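Local coordinates for protein threonine synthase (Brucella melitensis bv. 1, PDB 4F4F) that probably catalyses the pyridoxal-phosphate-dependent conversion of O-phospho-L-homoserine and water into L-threonine and phosphate, the last step of threonine biosynthesis, at residues Glu39-Thr44 with Lys272-Pro277; Asp118-Leu123 with Trp229-Pro234; Gly143-Asp148 with Ile165-Pro170; Pro249-Ser254 with Thr406-Val411; Asn286-Leu291 with Arg303-Thr308. All coordinates share one frame; numbering follows the deposited sequence.

Contact 1 of 5, residues Glu39-Thr44 with Lys272-Pro277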
# COMPACT_ATOMS: atom_id res chain seq x y z
N GLU A 39 -8.49 13.87 -14.21
CA GLU A 39 -7.39 13.87 -15.16
C GLU A 39 -6.09 13.74 -14.41
O GLU A 39 -6.01 14.07 -13.21
CB GLU A 39 -7.34 15.16 -15.96
CG GLU A 39 -7.19 16.39 -15.11
CD GLU A 39 -8.44 17.24 -15.13
OE1 GLU A 39 -8.26 18.47 -15.03
OE2 GLU A 39 -9.57 16.69 -15.29
N TYR A 40 -5.07 13.27 -15.10
CA TYR A 40 -3.77 13.12 -14.49
C TYR A 40 -2.91 14.35 -14.72
O TYR A 40 -2.79 14.85 -15.83
CB TYR A 40 -3.07 11.87 -14.99
CG TYR A 40 -3.71 10.64 -14.44
CD1 TYR A 40 -3.54 10.28 -13.12
CD2 TYR A 40 -4.59 9.90 -15.21
CE1 TYR A 40 -4.15 9.16 -12.61
CE2 TYR A 40 -5.21 8.78 -14.70
CZ TYR A 40 -4.99 8.43 -13.41
OH TYR A 40 -5.67 7.34 -12.96
N PRO A 41 -2.27 14.84 -13.65
CA PRO A 41 -1.32 15.95 -13.80
C PRO A 41 -0.19 15.51 -14.71
O PRO A 41 0.18 14.35 -14.69
CB PRO A 41 -0.79 16.13 -12.37
CG PRO A 41 -1.87 15.59 -11.51
CD PRO A 41 -2.36 14.39 -12.26
N GLN A 42 0.29 16.41 -15.55
CA GLN A 42 1.26 16.03 -16.55
C GLN A 42 2.61 16.68 -16.31
O GLN A 42 2.70 17.85 -15.93
CB GLN A 42 0.77 16.41 -17.95
CG GLN A 42 -0.48 15.67 -18.33
CD GLN A 42 -0.20 14.20 -18.52
OE1 GLN A 42 0.71 13.82 -19.25
NE2 GLN A 42 -1.00 13.36 -17.87
N PHE A 43 3.66 15.91 -16.58
CA PHE A 43 5.04 16.39 -16.60
C PHE A 43 5.65 16.15 -17.97
O PHE A 43 5.67 15.01 -18.44
CB PHE A 43 5.89 15.65 -15.55
CG PHE A 43 5.70 16.13 -14.16
CD1 PHE A 43 4.54 15.85 -13.47
CD2 PHE A 43 6.70 16.85 -13.54
CE1 PHE A 43 4.36 16.31 -12.17
CE2 PHE A 43 6.53 17.30 -12.24
CZ PHE A 43 5.36 17.03 -11.56
N THR A 44 6.16 17.20 -18.61
CA THR A 44 6.95 17.06 -19.83
C THR A 44 8.34 16.51 -19.51
O THR A 44 8.73 16.48 -18.34
CB THR A 44 7.19 18.41 -20.54
OG1 THR A 44 7.96 19.25 -19.65
CG2 THR A 44 5.85 19.05 -20.95
N LYS A 272 3.45 6.75 -14.88
CA LYS A 272 3.49 6.64 -16.32
C LYS A 272 2.46 7.55 -16.99
O LYS A 272 2.79 8.26 -17.95
CB LYS A 272 3.26 5.19 -16.75
CG LYS A 272 3.39 4.91 -18.24
CD LYS A 272 3.25 3.42 -18.58
CE LYS A 272 3.65 3.14 -20.02
NZ LYS A 272 3.09 1.85 -20.55
N ARG A 273 1.22 7.53 -16.53
CA ARG A 273 0.20 8.44 -17.06
C ARG A 273 0.61 9.92 -16.94
O ARG A 273 0.25 10.74 -17.79
CB ARG A 273 -1.15 8.21 -16.38
CG ARG A 273 -1.85 6.91 -16.78
CD ARG A 273 -2.28 6.91 -18.24
NE ARG A 273 -3.24 7.98 -18.53
CZ ARG A 273 -4.55 7.90 -18.37
NH1 ARG A 273 -5.13 6.78 -17.97
NH2 ARG A 273 -5.31 8.95 -18.64
N MET A 274 1.34 10.26 -15.88
CA MET A 274 1.79 11.63 -15.69
C MET A 274 2.95 12.03 -16.62
O MET A 274 3.25 13.21 -16.73
CB MET A 274 2.21 11.88 -14.25
CG MET A 274 1.09 11.73 -13.24
SD MET A 274 1.74 11.70 -11.57
CE MET A 274 2.27 13.42 -11.43
N GLY A 275 3.59 11.06 -17.28
CA GLY A 275 4.67 11.32 -18.24
C GLY A 275 5.99 10.67 -17.92
O GLY A 275 6.92 10.79 -18.68
N LEU A 276 6.10 9.94 -16.80
CA LEU A 276 7.33 9.25 -16.51
C LEU A 276 7.56 8.13 -17.52
O LEU A 276 6.72 7.22 -17.69
CB LEU A 276 7.32 8.72 -15.07
CG LEU A 276 8.67 8.22 -14.57
CD1 LEU A 276 9.70 9.36 -14.47
CD2 LEU A 276 8.46 7.50 -13.22
N PRO A 277 8.73 8.15 -18.21
CA PRO A 277 8.95 7.11 -19.20
C PRO A 277 9.18 5.72 -18.59
O PRO A 277 10.22 5.47 -17.98
CB PRO A 277 10.19 7.60 -19.94
CG PRO A 277 10.15 9.08 -19.77
CD PRO A 277 9.74 9.23 -18.34
O HOH W 1 7.01 13.36 -20.19

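Contact 2 of 5, residues Asp118-Leu123 with Trp229-Pro234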
# COMPACT_ATOMS: atom_id res chain seq x y z
N ASP A 118 4.41 2.12 5.11
CA ASP A 118 4.83 3.34 5.76
C ASP A 118 4.85 4.54 4.82
O ASP A 118 4.59 5.65 5.27
CB ASP A 118 6.25 3.24 6.31
CG ASP A 118 6.38 2.24 7.43
OD1 ASP A 118 5.39 1.98 8.16
OD2 ASP A 118 7.50 1.70 7.59
N VAL A 119 5.20 4.33 3.56
CA VAL A 119 5.39 5.46 2.62
C VAL A 119 4.07 6.20 2.53
O VAL A 119 4.03 7.40 2.75
CB VAL A 119 5.84 5.02 1.20
CG1 VAL A 119 5.81 6.22 0.23
CG2 VAL A 119 7.22 4.34 1.22
N ALA A 120 3.00 5.49 2.21
CA ALA A 120 1.71 6.16 2.07
C ALA A 120 1.13 6.53 3.46
O ALA A 120 0.58 7.60 3.62
CB ALA A 120 0.71 5.32 1.27
N MET A 121 1.23 5.64 4.45
CA MET A 121 0.55 5.89 5.72
C MET A 121 1.04 7.15 6.43
O MET A 121 0.26 7.91 6.99
CB MET A 121 0.72 4.73 6.70
CG MET A 121 -0.09 3.57 6.30
SD MET A 121 -1.79 3.71 6.84
CE MET A 121 -1.89 1.91 6.78
N GLN A 122 2.35 7.36 6.41
CA GLN A 122 2.93 8.44 7.20
C GLN A 122 2.45 9.79 6.65
O GLN A 122 2.24 10.74 7.41
CB GLN A 122 4.47 8.33 7.19
CG GLN A 122 5.03 7.22 8.06
CD GLN A 122 4.81 7.47 9.54
OE1 GLN A 122 4.75 8.62 10.00
NE2 GLN A 122 4.64 6.38 10.30
N LEU A 123 2.22 9.88 5.35
CA LEU A 123 1.70 11.12 4.77
C LEU A 123 0.18 11.19 4.89
O LEU A 123 -0.37 12.25 5.26
CB LEU A 123 2.15 11.26 3.30
CG LEU A 123 1.74 12.55 2.57
CD1 LEU A 123 2.20 13.77 3.35
CD2 LEU A 123 2.22 12.56 1.11
N TRP A 229 -7.84 6.58 -1.99
CA TRP A 229 -6.94 7.23 -2.93
C TRP A 229 -5.63 7.67 -2.24
O TRP A 229 -4.61 7.61 -2.86
CB TRP A 229 -7.65 8.38 -3.63
CG TRP A 229 -6.71 9.21 -4.46
CD1 TRP A 229 -6.29 10.52 -4.24
CD2 TRP A 229 -5.96 8.75 -5.66
NE1 TRP A 229 -5.37 10.90 -5.18
CE2 TRP A 229 -5.16 9.89 -6.08
CE3 TRP A 229 -5.91 7.57 -6.39
CZ2 TRP A 229 -4.32 9.81 -7.17
CZ3 TRP A 229 -5.08 7.51 -7.50
CH2 TRP A 229 -4.30 8.60 -7.87
N ALA A 230 -5.62 8.01 -0.94
CA ALA A 230 -4.37 8.50 -0.29
C ALA A 230 -3.44 7.38 0.19
O ALA A 230 -2.27 7.64 0.54
CB ALA A 230 -4.69 9.48 0.84
N ARG A 231 -3.90 6.14 0.18
CA ARG A 231 -2.94 5.03 0.28
C ARG A 231 -2.21 4.84 -1.02
O ARG A 231 -1.14 4.19 -1.05
CB ARG A 231 -3.62 3.70 0.65
CG ARG A 231 -4.01 3.58 2.11
CD ARG A 231 -2.82 3.19 2.99
NE ARG A 231 -2.50 1.79 2.79
CZ ARG A 231 -3.12 0.77 3.39
NH1 ARG A 231 -4.10 0.97 4.27
NH2 ARG A 231 -2.78 -0.49 3.10
N ILE A 232 -2.79 5.29 -2.13
CA ILE A 232 -2.12 5.07 -3.40
C ILE A 232 -1.29 6.27 -3.80
O ILE A 232 -0.13 6.15 -4.14
CB ILE A 232 -3.11 4.75 -4.52
CG1 ILE A 232 -3.79 3.40 -4.21
CG2 ILE A 232 -2.39 4.72 -5.87
CD1 ILE A 232 -4.78 3.00 -5.30
N MET A 233 -1.88 7.45 -3.73
CA MET A 233 -1.24 8.66 -4.22
C MET A 233 0.24 8.82 -3.82
O MET A 233 1.07 9.13 -4.66
CB MET A 233 -2.06 9.87 -3.77
CG MET A 233 -1.47 11.20 -4.15
SD MET A 233 -2.49 12.51 -3.44
CE MET A 233 -1.42 13.13 -2.17
N PRO A 234 0.59 8.65 -2.54
CA PRO A 234 1.98 8.93 -2.17
C PRO A 234 3.01 8.00 -2.81
O PRO A 234 4.22 8.30 -2.87
CB PRO A 234 1.98 8.78 -0.65
CG PRO A 234 0.57 8.93 -0.22
CD PRO A 234 -0.23 8.35 -1.35

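Contact 3 of 5, residues Gly143-Asp148 with Ile165-Pro170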
# COMPACT_ATOMS: atom_id res chain seq x y z
N GLY A 143 -9.51 -0.41 12.50
CA GLY A 143 -9.17 -1.48 11.58
C GLY A 143 -8.81 -2.78 12.25
O GLY A 143 -8.62 -2.84 13.47
N ALA A 144 -8.75 -3.84 11.45
CA ALA A 144 -8.35 -5.17 11.90
C ALA A 144 -7.09 -5.55 11.15
O ALA A 144 -6.90 -5.14 10.00
CB ALA A 144 -9.45 -6.17 11.61
N THR A 145 -6.19 -6.29 11.80
CA THR A 145 -4.93 -6.69 11.15
C THR A 145 -4.53 -8.08 11.63
O THR A 145 -4.91 -8.49 12.73
CB THR A 145 -3.79 -5.72 11.50
OG1 THR A 145 -2.60 -6.09 10.78
CG2 THR A 145 -3.48 -5.76 13.04
N SER A 146 -3.79 -8.79 10.79
CA SER A 146 -3.12 -10.01 11.22
C SER A 146 -1.73 -9.67 11.74
O SER A 146 -1.03 -10.55 12.22
CB SER A 146 -3.00 -10.98 10.04
OG SER A 146 -2.24 -10.33 9.04
N GLY A 147 -1.31 -8.41 11.63
CA GLY A 147 -0.07 -7.99 12.28
C GLY A 147 0.61 -6.79 11.66
O GLY A 147 0.89 -5.79 12.35
N ASP A 148 0.84 -6.85 10.35
CA ASP A 148 1.69 -5.86 9.68
C ASP A 148 1.04 -4.50 9.36
O ASP A 148 1.63 -3.41 9.61
CB ASP A 148 2.32 -6.48 8.41
CG ASP A 148 3.35 -7.60 8.75
OD1 ASP A 148 2.93 -8.77 8.97
OD2 ASP A 148 4.57 -7.33 8.76
N ILE A 165 -6.87 5.98 17.14
CA ILE A 165 -6.82 4.78 16.34
C ILE A 165 -6.97 3.52 17.20
O ILE A 165 -6.36 3.41 18.28
CB ILE A 165 -5.54 4.75 15.47
CG1 ILE A 165 -5.53 3.52 14.54
CG2 ILE A 165 -4.33 4.82 16.36
CD1 ILE A 165 -4.64 3.56 13.31
N PHE A 166 -7.83 2.62 16.72
CA PHE A 166 -8.11 1.36 17.37
C PHE A 166 -7.86 0.25 16.33
O PHE A 166 -8.48 0.22 15.27
CB PHE A 166 -9.57 1.30 17.86
CG PHE A 166 -9.95 2.43 18.78
CD1 PHE A 166 -10.12 3.71 18.28
CD2 PHE A 166 -10.08 2.23 20.14
CE1 PHE A 166 -10.43 4.76 19.13
CE2 PHE A 166 -10.40 3.27 20.99
CZ PHE A 166 -10.58 4.54 20.49
N ILE A 167 -6.91 -0.63 16.65
CA ILE A 167 -6.60 -1.76 15.80
C ILE A 167 -6.88 -3.04 16.58
O ILE A 167 -6.36 -3.25 17.71
CB ILE A 167 -5.13 -1.75 15.38
CG1 ILE A 167 -4.81 -0.51 14.51
CG2 ILE A 167 -4.79 -3.08 14.69
CD1 ILE A 167 -5.53 -0.42 13.17
N LEU A 168 -7.71 -3.88 15.98
CA LEU A 168 -8.05 -5.16 16.52
C LEU A 168 -7.15 -6.22 15.85
O LEU A 168 -7.03 -6.26 14.61
CB LEU A 168 -9.53 -5.46 16.23
CG LEU A 168 -10.65 -4.64 16.90
CD1 LEU A 168 -10.63 -3.16 16.53
CD2 LEU A 168 -12.00 -5.23 16.59
N PHE A 169 -6.56 -7.08 16.67
CA PHE A 169 -5.73 -8.19 16.21
C PHE A 169 -5.98 -9.42 17.07
O PHE A 169 -6.44 -9.30 18.21
CB PHE A 169 -4.26 -7.80 16.23
CG PHE A 169 -3.71 -7.49 17.59
CD1 PHE A 169 -3.15 -8.49 18.36
CD2 PHE A 169 -3.69 -6.19 18.07
CE1 PHE A 169 -2.62 -8.21 19.59
CE2 PHE A 169 -3.18 -5.91 19.34
CZ PHE A 169 -2.65 -6.92 20.08
N PRO A 170 -5.70 -10.61 16.52
CA PRO A 170 -6.09 -11.82 17.25
C PRO A 170 -5.13 -12.12 18.39
O PRO A 170 -3.91 -12.20 18.19
CB PRO A 170 -6.04 -12.90 16.19
CG PRO A 170 -5.13 -12.38 15.14
CD PRO A 170 -5.32 -10.90 15.13

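Contact 4 of 5, residues Pro249-Ser254 with Thr406-Val411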
# COMPACT_ATOMS: atom_id res chain seq x y z
N PRO A 249 14.31 11.70 -17.77
CA PRO A 249 13.41 11.03 -18.68
C PRO A 249 14.10 10.54 -19.94
O PRO A 249 13.42 10.15 -20.86
CB PRO A 249 12.45 12.16 -19.09
CG PRO A 249 13.32 13.35 -19.14
CD PRO A 249 14.40 13.13 -18.08
N ASP A 250 15.42 10.59 -19.98
CA ASP A 250 16.14 10.27 -21.21
C ASP A 250 16.26 8.79 -21.50
O ASP A 250 16.65 8.41 -22.60
CB ASP A 250 17.52 10.92 -21.16
CG ASP A 250 17.41 12.42 -21.25
OD1 ASP A 250 16.94 12.90 -22.28
OD2 ASP A 250 17.70 13.10 -20.29
N ARG A 251 15.98 7.95 -20.53
CA ARG A 251 15.72 6.57 -20.90
C ARG A 251 14.56 6.05 -20.05
O ARG A 251 14.33 6.52 -18.95
CB ARG A 251 16.97 5.72 -20.74
CG ARG A 251 17.44 5.53 -19.34
CD ARG A 251 18.58 4.55 -19.32
NE ARG A 251 19.19 4.47 -18.02
CZ ARG A 251 19.92 3.46 -17.60
NH1 ARG A 251 20.44 3.52 -16.40
NH2 ARG A 251 20.15 2.39 -18.36
N ALA A 252 13.84 5.09 -20.60
CA ALA A 252 12.73 4.48 -19.89
C ALA A 252 13.25 3.51 -18.85
O ALA A 252 14.32 2.90 -19.02
CB ALA A 252 11.85 3.76 -20.89
N VAL A 253 12.46 3.32 -17.81
CA VAL A 253 12.79 2.44 -16.70
C VAL A 253 11.65 1.45 -16.53
O VAL A 253 10.49 1.76 -16.82
CB VAL A 253 13.00 3.29 -15.41
CG1 VAL A 253 13.19 2.38 -14.18
CG2 VAL A 253 14.24 4.18 -15.58
N SER A 254 11.98 0.23 -16.11
CA SER A 254 10.97 -0.79 -15.82
C SER A 254 10.88 -1.07 -14.33
O SER A 254 11.87 -0.91 -13.57
CB SER A 254 11.25 -2.08 -16.60
OG SER A 254 11.11 -1.89 -17.98
N THR A 406 15.90 -3.52 -22.96
CA THR A 406 17.15 -2.97 -22.55
C THR A 406 16.98 -2.04 -21.35
O THR A 406 17.96 -1.64 -20.75
CB THR A 406 17.80 -2.22 -23.74
OG1 THR A 406 17.10 -0.99 -23.95
CG2 THR A 406 17.69 -3.07 -25.02
N ALA A 407 15.75 -1.70 -20.98
CA ALA A 407 15.56 -0.81 -19.84
C ALA A 407 16.14 -1.39 -18.55
O ALA A 407 16.07 -2.60 -18.33
CB ALA A 407 14.08 -0.51 -19.63
N PRO A 408 16.65 -0.53 -17.67
CA PRO A 408 16.99 -0.97 -16.33
C PRO A 408 15.75 -1.39 -15.56
O PRO A 408 14.68 -0.79 -15.71
CB PRO A 408 17.55 0.29 -15.68
CG PRO A 408 16.91 1.40 -16.41
CD PRO A 408 16.82 0.94 -17.81
N MET A 409 15.91 -2.45 -14.76
CA MET A 409 14.83 -2.99 -13.94
C MET A 409 15.00 -2.59 -12.48
O MET A 409 16.06 -2.83 -11.86
CB MET A 409 14.81 -4.52 -14.06
CG MET A 409 13.70 -5.20 -13.27
SD MET A 409 12.04 -4.65 -13.75
CE MET A 409 11.87 -5.52 -15.30
N VAL A 410 13.94 -2.03 -11.92
CA VAL A 410 13.87 -1.71 -10.54
C VAL A 410 12.84 -2.64 -9.93
O VAL A 410 11.66 -2.69 -10.38
CB VAL A 410 13.43 -0.27 -10.36
CG1 VAL A 410 13.24 0.03 -8.88
CG2 VAL A 410 14.45 0.68 -11.02
N VAL A 411 13.27 -3.41 -8.94
CA VAL A 411 12.39 -4.32 -8.23
C VAL A 411 12.10 -3.68 -6.88
O VAL A 411 13.02 -3.34 -6.15
CB VAL A 411 13.08 -5.69 -7.98
CG1 VAL A 411 12.14 -6.65 -7.28
CG2 VAL A 411 13.60 -6.29 -9.29
O HOH W 2 18.58 1.71 -20.84

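Contact 5 of 5, residues Asn286-Leu291 with Arg303-Thr308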
# COMPACT_ATOMS: atom_id res chain seq x y z
N ASN A 286 2.47 -14.28 -5.53
CA ASN A 286 2.71 -15.58 -4.94
C ASN A 286 1.75 -16.63 -5.52
O ASN A 286 1.12 -16.37 -6.57
CB ASN A 286 2.80 -15.51 -3.39
CG ASN A 286 1.46 -15.24 -2.68
OD1 ASN A 286 0.38 -15.60 -3.15
ND2 ASN A 286 1.56 -14.63 -1.50
N ASP A 287 1.65 -17.81 -4.90
CA ASP A 287 0.72 -18.87 -5.35
C ASP A 287 -0.74 -18.40 -5.49
O ASP A 287 -1.52 -18.99 -6.21
CB ASP A 287 0.77 -20.07 -4.38
CG ASP A 287 2.19 -20.57 -4.17
OD1 ASP A 287 2.66 -21.37 -4.99
OD2 ASP A 287 2.86 -20.10 -3.23
N ASN A 288 -1.10 -17.33 -4.79
CA ASN A 288 -2.40 -16.69 -5.00
C ASN A 288 -2.27 -15.77 -6.21
O ASN A 288 -1.93 -14.59 -6.10
CB ASN A 288 -2.80 -15.93 -3.75
CG ASN A 288 -2.93 -16.84 -2.56
OD1 ASN A 288 -3.94 -17.51 -2.41
ND2 ASN A 288 -1.90 -16.90 -1.72
N ASP A 289 -2.52 -16.34 -7.37
CA ASP A 289 -2.05 -15.78 -8.62
C ASP A 289 -3.19 -15.31 -9.52
O ASP A 289 -3.03 -15.27 -10.75
CB ASP A 289 -1.18 -16.83 -9.31
CG ASP A 289 -1.95 -18.05 -9.78
OD1 ASP A 289 -3.10 -18.33 -9.35
OD2 ASP A 289 -1.36 -18.76 -10.61
N ILE A 290 -4.31 -14.90 -8.92
CA ILE A 290 -5.45 -14.37 -9.68
C ILE A 290 -5.01 -13.37 -10.74
O ILE A 290 -5.44 -13.45 -11.88
CB ILE A 290 -6.56 -13.77 -8.77
CG1 ILE A 290 -7.85 -13.57 -9.60
CG2 ILE A 290 -6.13 -12.49 -8.04
CD1 ILE A 290 -9.03 -13.24 -8.73
N LEU A 291 -4.08 -12.49 -10.38
CA LEU A 291 -3.64 -11.44 -11.32
C LEU A 291 -2.82 -12.03 -12.46
O LEU A 291 -2.98 -11.62 -13.62
CB LEU A 291 -2.88 -10.34 -10.60
CG LEU A 291 -3.68 -9.51 -9.57
CD1 LEU A 291 -2.75 -8.62 -8.74
CD2 LEU A 291 -4.73 -8.65 -10.24
N ARG A 303 -10.19 -18.13 -6.44
CA ARG A 303 -9.89 -19.50 -6.04
C ARG A 303 -9.56 -19.45 -4.55
O ARG A 303 -9.49 -18.37 -3.95
CB ARG A 303 -8.73 -20.07 -6.87
CG ARG A 303 -9.02 -20.24 -8.36
CD ARG A 303 -7.79 -20.78 -9.07
NE ARG A 303 -8.00 -21.16 -10.48
CZ ARG A 303 -7.06 -21.68 -11.27
NH1 ARG A 303 -5.82 -21.87 -10.81
NH2 ARG A 303 -7.33 -22.00 -12.53
N GLY A 304 -9.37 -20.62 -3.95
CA GLY A 304 -9.11 -20.70 -2.51
C GLY A 304 -7.80 -20.00 -2.20
O GLY A 304 -6.92 -19.97 -3.04
N VAL A 305 -7.70 -19.41 -1.01
CA VAL A 305 -6.50 -18.69 -0.61
C VAL A 305 -5.48 -19.68 -0.03
O VAL A 305 -5.82 -20.42 0.88
CB VAL A 305 -6.84 -17.62 0.44
CG1 VAL A 305 -5.59 -16.91 0.93
CG2 VAL A 305 -7.85 -16.64 -0.14
N ALA A 306 -4.27 -19.72 -0.57
CA ALA A 306 -3.17 -20.52 0.02
C ALA A 306 -2.36 -19.67 0.99
O ALA A 306 -2.14 -18.49 0.76
CB ALA A 306 -2.26 -21.08 -1.08
N GLN A 307 -1.95 -20.26 2.11
CA GLN A 307 -1.03 -19.57 3.02
C GLN A 307 0.36 -19.83 2.44
O GLN A 307 0.67 -20.95 2.06
CB GLN A 307 -1.14 -20.06 4.46
CG GLN A 307 -2.08 -19.23 5.33
CD GLN A 307 -3.53 -19.35 4.91
OE1 GLN A 307 -4.14 -20.42 5.00
NE2 GLN A 307 -4.11 -18.23 4.46
N THR A 308 1.16 -18.78 2.37
CA THR A 308 2.47 -18.82 1.74
C THR A 308 3.46 -18.18 2.70
O THR A 308 3.10 -17.84 3.83
CB THR A 308 2.49 -18.03 0.41
OG1 THR A 308 2.36 -16.63 0.68
CG2 THR A 308 1.38 -18.50 -0.59
O HOH W 3 -6.14 -17.53 -4.25
O HOH W 4 -4.04 -20.72 -8.85

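Contact 1 of 5, residues Glu39-Thr44 with Lys272-Pro277
The backbone N of F43 donates to M274 O over 2.7 Å in a nearly straight bond (166°), joining the N-terminal loop 39-44 to the end of helix 263-274. That helix closes in a Schellman motif: G275 has a positive phi, and its N turns back to K272 O. Carbonyls of the last turn remain for the loop: M274 O takes F43 N, and R273 O takes the Q42 amide. The Q42 chain folds back at chi2 (-68°), which brings NE2 to R273 O at 2.9 Å while the same amide nitrogen donates to Y40 O at 3.1 Å; two bonds thus fix the rotation of the carboxamide. A water donates to both F43 O and G275 O, extending the polar seam past the helix end.

Around this seam, R273 crosses Y40 at about a right angle. CB of R273 makes a CH-pi contact over one ring face, and CD2 of Y40 lies off-centre over one face of the guanidinium, with the two planes 68° apart. The polar tips are held elsewhere, Y40 OH by E327 and R273 NH1 by Y269. M274 runs beside F43 in the same direction, and V236 and F240 of helix 236-245 pack against it. Its CE sits 3.6 Å from F43 CE1, while its CG lies 3.1 Å from P41 O, a buried carbonyl that has no hydrogen-bonding partner.

Contact 2 of 5, residues Asp118-Leu123 with Trp229-Pro234
CB of A120 points toward the weakly bonded turn 229-232 and meets R231 O at 3.2 Å, the closest sound approach between these two segments. Beside it the ring of P234 lies against the same turn of helix 117-134, with CG 3.8 Å from A120 CA and 3.9 Å from A120 CB. The small alanine lets the two backbones come within 5.1 Å at the CA atoms of A120 and P234. L123 widens the apolar patch one turn on, where its CD2 meets P234 CB at 4.2 Å.

On the other flank of A120, M121 and R231 cross at a slant. A bend at chi2 (-83°) swings the thioether toward the arginine, and the CE methyl settles over one face of the guanidinium, off-centre and 3.5 Å from NH1. R231 is itself bent at chi2 and chi3 and also packs on K117, the predicted cofactor-bearing lysine at the start of the same helix; its side chain lies about 6 Å from the bound pyridoxal phosphate of this fold-type-II enzyme.

Further out, W229 O accepts from both I232 N and M233 N, tying the turn that presents R231 and P234. Helix 148-157 backs M121 through A153 and A156, and Y85 touches both L123 and P234. No hydrogen bond spans the two segments, so the close fit of A120, P234 and the M121 methyl carries this buried contact, not directional bonding.

Contact 3 of 5, residues Gly143-Asp148 with Ile165-Pro170
F166 and F169 meet G143 and T145 through their backbones and CB atoms rather than their rings. The F166 ring stacks on H191, whereas the F169 ring leads off toward A192, S194 and M182. Between them the strands pair in parallel register, G143 with I167 and A144 with L168. G143 N donates to F166 O at 3.0 Å and G143 O accepts from L168 N at 2.9 Å. Two residues further, T145 N reaches L168 O, again at 2.9 Å, and this carries the ladder beyond the end of strand 139-144.

Side-chain contact is concentrated at T145. Its OG1 is anti to the backbone N (chi1 -176°), which lets it turn forward and accept from G147 N at 2.8 Å, an ST turn leading into helix 148-157. The same torsion drives CG2 against CG2 of I167 at 3.4 Å, tighter than usual van der Waals contact; F169 CB runs alongside. T145 O is buried without a hydrogen-bonding partner and faces CD of P170 at 3.4 Å.

The two strands and helix 148-157 form a beta-alpha-beta crossover. On the sheet side carrying I167, M182 of helix 176-183 covers T145, I167 and F169. On the side carrying A144 and L168, helix 199-211 packs through C202, L205 and V206, and strand 190-196 continues the sheet beyond 163-170.

Contact 4 of 5, residues Pro249-Ser254 with Thr406-Val411
S254 N donates to P408 O at 2.9 Å, and S254 O in turn accepts from V410 N at the same 2.9 Å. One residue thus grips both neighbours of M409, the parallel bridge pattern that starts the pairing of strands 253-258 and 409-413 in the mixed sheet. M409, bent at chi2 and chi3, curls its thioether back so that CE rests 3.7 Å from S254 CB. The hydroxyl of S254 lies near A407 CB and is bonded beyond the pair, to Q280 N on the next strand.

On the other side of the strands V253 spreads its two methyls: CG1 meets V410 CG2 at 3.8 Å, and CG2 meets P408 CG at 3.9 Å. Before the strand, R251 stretches from CG to NE in extended form and lays its guanidinium across P408, whose CG stands over the centre of one face. NE of R251 bonds to L246 O, and water 2 accepts from NH2 at the guanidinium edge. The proline therefore serves in two ways, its carbonyl fastening the strand pair and its ring giving the exposed arginine an apolar surface.

Contact 5 of 5, residues Asn286-Leu291 with Arg303-Thr308
N288 reaches across to A306 with its carboxamide. From CB, CG leaves anti to the carbonyl carbon (chi1 -61°), which aims the amide at the A306 backbone, with CG 3.7 Å from A306 N. At the tip, OD1 accepts from A306 N at 2.9 Å, in the carbonyl plane on a lone pair, and also lies 3.3 Å from V305 CA. ND2 donates to A306 O at 3.0 Å, almost straight (172°), so one side chain pairs with both polar atoms of a single residue, much as a strand neighbour would. The other use of ND2 is N286 OD1, which also accepts from N288 N and so closes an Asx turn just after strand 278-285, ahead of helix 290-297. T308 packs beside the N288 amide: CG2 lies 3.8 Å from N288 ND2 and 3.4 Å from D287 OD2, while its OG1 is bonded to D314. Farther along, a water donates to D289 OD1 at 2.6 Å and accepts from R303 NH1.

How the contacts relate
Two of the contacts pair strands, one in each sheet: contact 3 in the parallel sheet and contact 4 in the mixed sheet, their centres about 37 Å apart on opposite sides of the chain's centre. Contacts 1 and 4 cross along the chain; helix 263-274 follows strand 253-258, and they touch where P277 O lies near V253 N, probably as a hydrogen bond. Contact 3 is nested in contact 2, and contact 2, the most central, in contact 1. Contact 5 is nested within the loop of contact 4. Contacts 2 and 5, about 25 Å apart between centres, both approach the bound pyridoxal phosphate, so parts far apart in sequence come together round the cofactor.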